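Local structure of acid phosphatase (Mycobacterium tuberculosis, 2A6P) at residues G86-W91 against V147-H152; D129-A134 against G153-A158. The protein removes phosphate from a broad range of phosphorylated substrates, including sugar phosphates, and can serve in gluconeogenesis as a fructose-1,6-bisphosphatase. All coordinates share one frame; numbering follows the deposited sequence.

Contact 1: residues G86-W91 against V147-H152; sequences GLLAEW and VLFVSH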
loop_
_atom_site.group_PDB
_atom_site.type_symbol
_atom_site.label_atom_id
_atom_site.label_comp_id
_atom_site.label_asym_id
_atom_site.label_seq_id
_atom_site.Cartn_x
_atom_site.Cartn_y
_atom_site.Cartn_z
ATOM N N GLY A 86 24.885 -3.712 4.941
ATOM C CA GLY A 86 24.127 -3.846 6.167
ATOM C C GLY A 86 23.125 -2.717 6.290
ATOM O O GLY A 86 22.289 -2.713 7.192
ATOM N N LEU A 87 23.209 -1.743 5.391
ATOM C CA LEU A 87 22.271 -0.625 5.422
ATOM C C LEU A 87 20.826 -1.143 5.324
ATOM O O LEU A 87 19.892 -0.535 5.864
ATOM C CB LEU A 87 22.545 0.335 4.257
ATOM C CG LEU A 87 21.620 1.555 4.223
ATOM C CD1 LEU A 87 21.894 2.396 5.465
ATOM C CD2 LEU A 87 21.843 2.372 2.946
ATOM N N LEU A 88 20.651 -2.263 4.630
ATOM C CA LEU A 88 19.325 -2.840 4.453
ATOM C C LEU A 88 19.026 -3.963 5.450
ATOM O O LEU A 88 18.024 -4.668 5.307
ATOM C CB LEU A 88 19.169 -3.382 3.025
ATOM C CG LEU A 88 19.391 -2.444 1.830
ATOM C CD1 LEU A 88 18.915 -3.137 0.550
ATOM C CD2 LEU A 88 18.627 -1.150 2.021
ATOM N N ALA A 89 19.889 -4.129 6.451
ATOM C CA ALA A 89 19.710 -5.184 7.445
ATOM C C ALA A 89 18.426 -4.985 8.249
ATOM O O ALA A 89 17.926 -3.866 8.378
ATOM C CB ALA A 89 20.921 -5.230 8.380
ATOM N N GLU A 90 17.871 -6.071 8.780
ATOM C CA GLU A 90 16.648 -5.939 9.561
ATOM C C GLU A 90 16.921 -5.155 10.833
ATOM O O GLU A 90 18.072 -4.932 11.201
ATOM C CB GLU A 90 16.082 -7.317 9.929
ATOM C CG GLU A 90 14.797 -7.269 10.760
ATOM C CD GLU A 90 13.700 -6.436 10.108
ATOM O OE1 GLU A 90 13.847 -5.197 9.993
ATOM O OE2 GLU A 90 12.683 -7.034 9.703
ATOM N N TRP A 91 15.849 -4.727 11.488
ATOM C CA TRP A 91 15.939 -3.995 12.741
ATOM C C TRP A 91 16.718 -4.885 13.708
ATOM O O TRP A 91 16.410 -6.061 13.828
ATOM C CB TRP A 91 14.523 -3.769 13.294
ATOM C CG TRP A 91 14.394 -2.696 14.331
ATOM C CD1 TRP A 91 15.134 -2.556 15.470
ATOM C CD2 TRP A 91 13.441 -1.616 14.334
ATOM N NE1 TRP A 91 14.706 -1.457 16.178
ATOM C CE2 TRP A 91 13.670 -0.862 15.506
ATOM C CE3 TRP A 91 12.418 -1.214 13.457
ATOM C CZ2 TRP A 91 12.911 0.278 15.829
ATOM C CZ3 TRP A 91 11.659 -0.076 13.778
ATOM C CH2 TRP A 91 11.915 0.654 14.954
ATOM N N VAL A 147 15.387 1.491 -8.821
ATOM C CA VAL A 147 16.113 0.912 -7.678
ATOM C C VAL A 147 15.341 -0.225 -6.993
ATOM O O VAL A 147 14.136 -0.120 -6.773
ATOM C CB VAL A 147 16.427 2.008 -6.611
ATOM C CG1 VAL A 147 17.058 1.378 -5.375
ATOM C CG2 VAL A 147 17.360 3.061 -7.206
ATOM N N LEU A 148 16.043 -1.309 -6.659
ATOM C CA LEU A 148 15.422 -2.450 -5.986
ATOM C C LEU A 148 16.151 -2.855 -4.701
ATOM O O LEU A 148 17.332 -3.211 -4.726
ATOM C CB LEU A 148 15.348 -3.660 -6.931
ATOM C CG LEU A 148 14.896 -4.993 -6.306
ATOM C CD1 LEU A 148 13.520 -4.852 -5.702
ATOM C CD2 LEU A 148 14.887 -6.082 -7.357
ATOM N N PHE A 149 15.439 -2.791 -3.580
ATOM C CA PHE A 149 16.007 -3.179 -2.297
ATOM C C PHE A 149 15.497 -4.564 -1.956
ATOM O O PHE A 149 14.281 -4.792 -1.968
ATOM C CB PHE A 149 15.544 -2.252 -1.158
ATOM C CG PHE A 149 16.160 -0.872 -1.155
ATOM C CD1 PHE A 149 17.248 -0.553 -1.966
ATOM C CD2 PHE A 149 15.672 0.101 -0.281
ATOM C CE1 PHE A 149 17.845 0.724 -1.904
ATOM C CE2 PHE A 149 16.256 1.371 -0.209
ATOM C CZ PHE A 149 17.348 1.684 -1.023
ATOM N N VAL A 150 16.403 -5.493 -1.657
ATOM C CA VAL A 150 15.988 -6.831 -1.226
ATOM C C VAL A 150 16.331 -6.758 0.262
ATOM O O VAL A 150 17.507 -6.754 0.633
ATOM C CB VAL A 150 16.797 -7.922 -1.913
ATOM C CG1 VAL A 150 16.355 -9.312 -1.400
ATOM C CG2 VAL A 150 16.624 -7.796 -3.424
ATOM N N SER A 151 15.303 -6.684 1.105
ATOM C CA SER A 151 15.513 -6.492 2.536
ATOM C C SER A 151 14.565 -7.278 3.456
ATOM O O SER A 151 14.162 -8.396 3.126
ATOM C CB SER A 151 15.439 -4.971 2.805
ATOM O OG SER A 151 15.624 -4.616 4.164
ATOM N N HIS A 152 14.220 -6.692 4.606
ATOM C CA HIS A 152 13.346 -7.345 5.580
ATOM C C HIS A 152 12.017 -6.633 5.874
ATOM O O HIS A 152 11.797 -5.499 5.446
ATOM C CB HIS A 152 14.114 -7.570 6.887
ATOM C CG HIS A 152 15.390 -8.330 6.707
ATOM N ND1 HIS A 152 16.536 -7.748 6.205
ATOM C CD2 HIS A 152 15.695 -9.630 6.930
ATOM C CE1 HIS A 152 17.493 -8.656 6.132
ATOM N NE2 HIS A 152 17.009 -9.806 6.564
#
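Leu88 and Phe149 make the apolar part of this contact, their side chains crossing at about a right angle. The methyl CD2 of Leu88 sits over the middle of one face of the Phe149 ring, 4.0 Å from its centroid and 10° off the normal, a CH-pi contact. Its other methyl, CD1, lies against CB of Phe149 at 3.9 Å.

One hydrogen bond joins the two segments: Ser151 OG donates to Leu88 O at 2.7 Å, in the carbonyl plane and on a lone pair. OG is anti to the backbone N of Ser151, which turns it toward that carbonyl. Leu88 O also lies at the edge of the His152 ring, in its plane.

Strand 147-151 belongs to the central sheet of the histidine phosphatase fold, and the loop of 86-91 meets its C-terminal end, where the active site forms. Glu90 is probably the proton donor or acceptor and His152 probably stabilises the transition state, as in related enzymes; the ring of His152 also meets that of His18, the inferred phosphohistidine.

Glu90 and His152 meet without a hydrogen bond. CB of Glu90 lies over one face of the His152 ring, offset toward the rim, 3.4 Å from CG of His152. A bend at chi2 (54°) brings CD of Glu90 to His152 CB, with OE2 of Glu90 3.2 Å from that carbon; the carboxylate and ring planes are 43° apart. OE2 accepts from His154 N, at the start of helix 153-163, whose N-terminal end may stabilise negative charge there.

Contact 2: residues D129-A134 against G153-A158; sequences DRADSA and GHFSRA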
loop_
_atom_site.group_PDB
_atom_site.type_symbol
_atom_site.label_atom_id
_atom_site.label_comp_id
_atom_site.label_asym_id
_atom_site.label_seq_id
_atom_site.Cartn_x
_atom_site.Cartn_y
_atom_site.Cartn_z
ATOM N N ASP A 129 17.082 7.020 11.086
ATOM C CA ASP A 129 18.234 7.547 10.355
ATOM C C ASP A 129 18.736 6.572 9.307
ATOM O O ASP A 129 19.129 6.980 8.219
ATOM C CB ASP A 129 19.382 7.866 11.307
ATOM C CG ASP A 129 18.953 8.730 12.451
ATOM O OD1 ASP A 129 18.184 9.686 12.218
ATOM O OD2 ASP A 129 19.389 8.455 13.589
ATOM N N ARG A 130 18.736 5.283 9.635
ATOM C CA ARG A 130 19.186 4.286 8.670
ATOM C C ARG A 130 18.218 4.276 7.479
ATOM O O ARG A 130 18.634 4.184 6.308
ATOM C CB ARG A 130 19.257 2.900 9.318
ATOM C CG ARG A 130 20.143 1.959 8.545
ATOM C CD ARG A 130 20.837 0.930 9.430
ATOM N NE ARG A 130 20.131 -0.346 9.450
ATOM C CZ ARG A 130 19.048 -0.581 10.172
ATOM N NH1 ARG A 130 18.561 0.381 10.939
ATOM N NH2 ARG A 130 18.442 -1.756 10.108
ATOM N N ALA A 131 16.929 4.386 7.793
ATOM C CA ALA A 131 15.884 4.412 6.777
ATOM C C ALA A 131 16.062 5.620 5.863
ATOM O O ALA A 131 15.980 5.497 4.641
ATOM C CB ALA A 131 14.518 4.452 7.438
ATOM N N ASP A 132 16.305 6.788 6.446
ATOM C CA ASP A 132 16.493 7.990 5.635
ATOM C C ASP A 132 17.721 7.881 4.733
ATOM O O ASP A 132 17.685 8.307 3.576
ATOM C CB ASP A 132 16.601 9.240 6.518
ATOM C CG ASP A 132 15.265 9.626 7.155
ATOM O OD1 ASP A 132 14.228 9.522 6.460
ATOM O OD2 ASP A 132 15.249 10.040 8.339
ATOM N N SER A 133 18.807 7.315 5.250
ATOM C CA SER A 133 20.010 7.162 4.433
ATOM C C SER A 133 19.679 6.273 3.230
ATOM O O SER A 133 20.137 6.527 2.107
ATOM C CB SER A 133 21.158 6.532 5.248
ATOM O OG SER A 133 21.582 7.366 6.324
ATOM N N ALA A 134 18.874 5.235 3.473
ATOM C CA ALA A 134 18.472 4.305 2.419
ATOM C C ALA A 134 17.663 5.032 1.346
ATOM O O ALA A 134 17.864 4.806 0.155
ATOM C CB ALA A 134 17.652 3.146 3.009
ATOM N N GLY A 153 11.150 -7.314 6.623
ATOM C CA GLY A 153 9.831 -6.791 6.943
ATOM C C GLY A 153 9.775 -5.411 7.551
ATOM O O GLY A 153 9.246 -4.466 6.938
ATOM N N HIS A 154 10.320 -5.281 8.758
ATOM C CA HIS A 154 10.298 -3.997 9.438
ATOM C C HIS A 154 11.126 -2.928 8.745
ATOM O O HIS A 154 10.638 -1.812 8.555
ATOM C CB HIS A 154 10.710 -4.172 10.906
ATOM C CG HIS A 154 9.693 -4.913 11.725
ATOM N ND1 HIS A 154 10.004 -5.561 12.902
ATOM C CD2 HIS A 154 8.366 -5.105 11.533
ATOM C CE1 HIS A 154 8.915 -6.122 13.395
ATOM N NE2 HIS A 154 7.908 -5.860 12.584
ATOM N N PHE A 155 12.349 -3.249 8.330
ATOM C CA PHE A 155 13.151 -2.227 7.664
ATOM C C PHE A 155 12.524 -1.745 6.353
ATOM O O PHE A 155 12.523 -0.555 6.073
ATOM C CB PHE A 155 14.586 -2.689 7.400
ATOM C CG PHE A 155 15.483 -1.567 6.920
ATOM C CD1 PHE A 155 15.793 -0.503 7.765
ATOM C CD2 PHE A 155 15.935 -1.521 5.596
ATOM C CE1 PHE A 155 16.538 0.599 7.293
ATOM C CE2 PHE A 155 16.680 -0.421 5.120
ATOM C CZ PHE A 155 16.978 0.633 5.966
ATOM N N SER A 156 11.997 -2.664 5.546
ATOM C CA SER A 156 11.350 -2.269 4.292
ATOM C C SER A 156 10.217 -1.287 4.607
ATOM O O SER A 156 10.034 -0.287 3.920
ATOM C CB SER A 156 10.790 -3.491 3.559
ATOM O OG SER A 156 11.827 -4.331 3.072
ATOM N N ARG A 157 9.444 -1.586 5.644
ATOM C CA ARG A 157 8.353 -0.716 6.053
ATOM C C ARG A 157 8.901 0.623 6.508
ATOM O O ARG A 157 8.252 1.657 6.339
ATOM C CB ARG A 157 7.597 -1.298 7.233
ATOM C CG ARG A 157 6.819 -2.559 7.004
ATOM C CD ARG A 157 5.960 -2.691 8.243
ATOM N NE ARG A 157 5.612 -4.053 8.564
ATOM C CZ ARG A 157 4.818 -4.381 9.573
ATOM N NH1 ARG A 157 4.299 -3.426 10.338
ATOM N NH2 ARG A 157 4.567 -5.657 9.818
ATOM N N ALA A 158 10.079 0.585 7.126
ATOM C CA ALA A 158 10.731 1.791 7.614
ATOM C C ALA A 158 11.051 2.655 6.410
ATOM O O ALA A 158 10.788 3.859 6.406
ATOM C CB ALA A 158 12.023 1.439 8.358
#
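Phe155 reaches from helix 153-158 to Arg130, Ala131 and Ala134 of helix 129-134, in a helix-helix packing within the alpha/beta histidine phosphatase fold. The segment axes approach to 9.7 Å with a signed crossing angle of -63°, and no hydrogen bond passes between them, so the contact rests on side-chain packing.

The aromatic part is carried by the far rim of Phe155, whose CG is anti to the backbone N (chi1 -171°). CZ of Phe155 meets the methyl CB of Ala134 at 3.9 Å, near the ring plane. CE1 of Phe155 comes 3.8 Å from the backbone N of Ala131, also at the ring edge. Arg130 O lies in the ring plane as well, so the ring presents its edge to the helix backbone.

Arg130 crosses this ring obliquely, its chain bent at chi2 and chi3. Its guanidinium is turned 34° from the ring plane and has Phe155 CE1 over the centre of one face, 4.0 Å above. The polar end is held by other partners: NH1 forms a salt bridge with Glu122, and NH2 donates to Ala89 O. The phenyl rim thus packs against a guanidinium whose NH1 and NH2 are both engaged in polar bonds.

Two alanines meet farther along the 153-158 segment, consistent with the close approach of the backbones there, with CA of Ala131 and CA of Ala158 5.8 Å apart. CB of Ala131 touches CB of Ala158 at 4.0 Å and lies 3.9 Å from Ala158 O.

From the N terminus, the loop of 86-91 comes first, after strand 83-84, followed by 129-134 on helix 124-141, then strand 147-151 and helix 153-163. Contact 1 closes a loop of 55 intervening residues, and contact 2 one of 18; their segments alternate, so the two closures cross. Contact 1 ties the loop carrying Glu90, the probable proton donor or acceptor, to the central sheet, while contact 2 packs together the helices before and after strand 147-151. Their centres are 8 Å apart. A probable hydrogen bond from Phe155 N to Glu90 OE1 joins them directly and, with the bond of Arg130 to the same loop, links it to both helices.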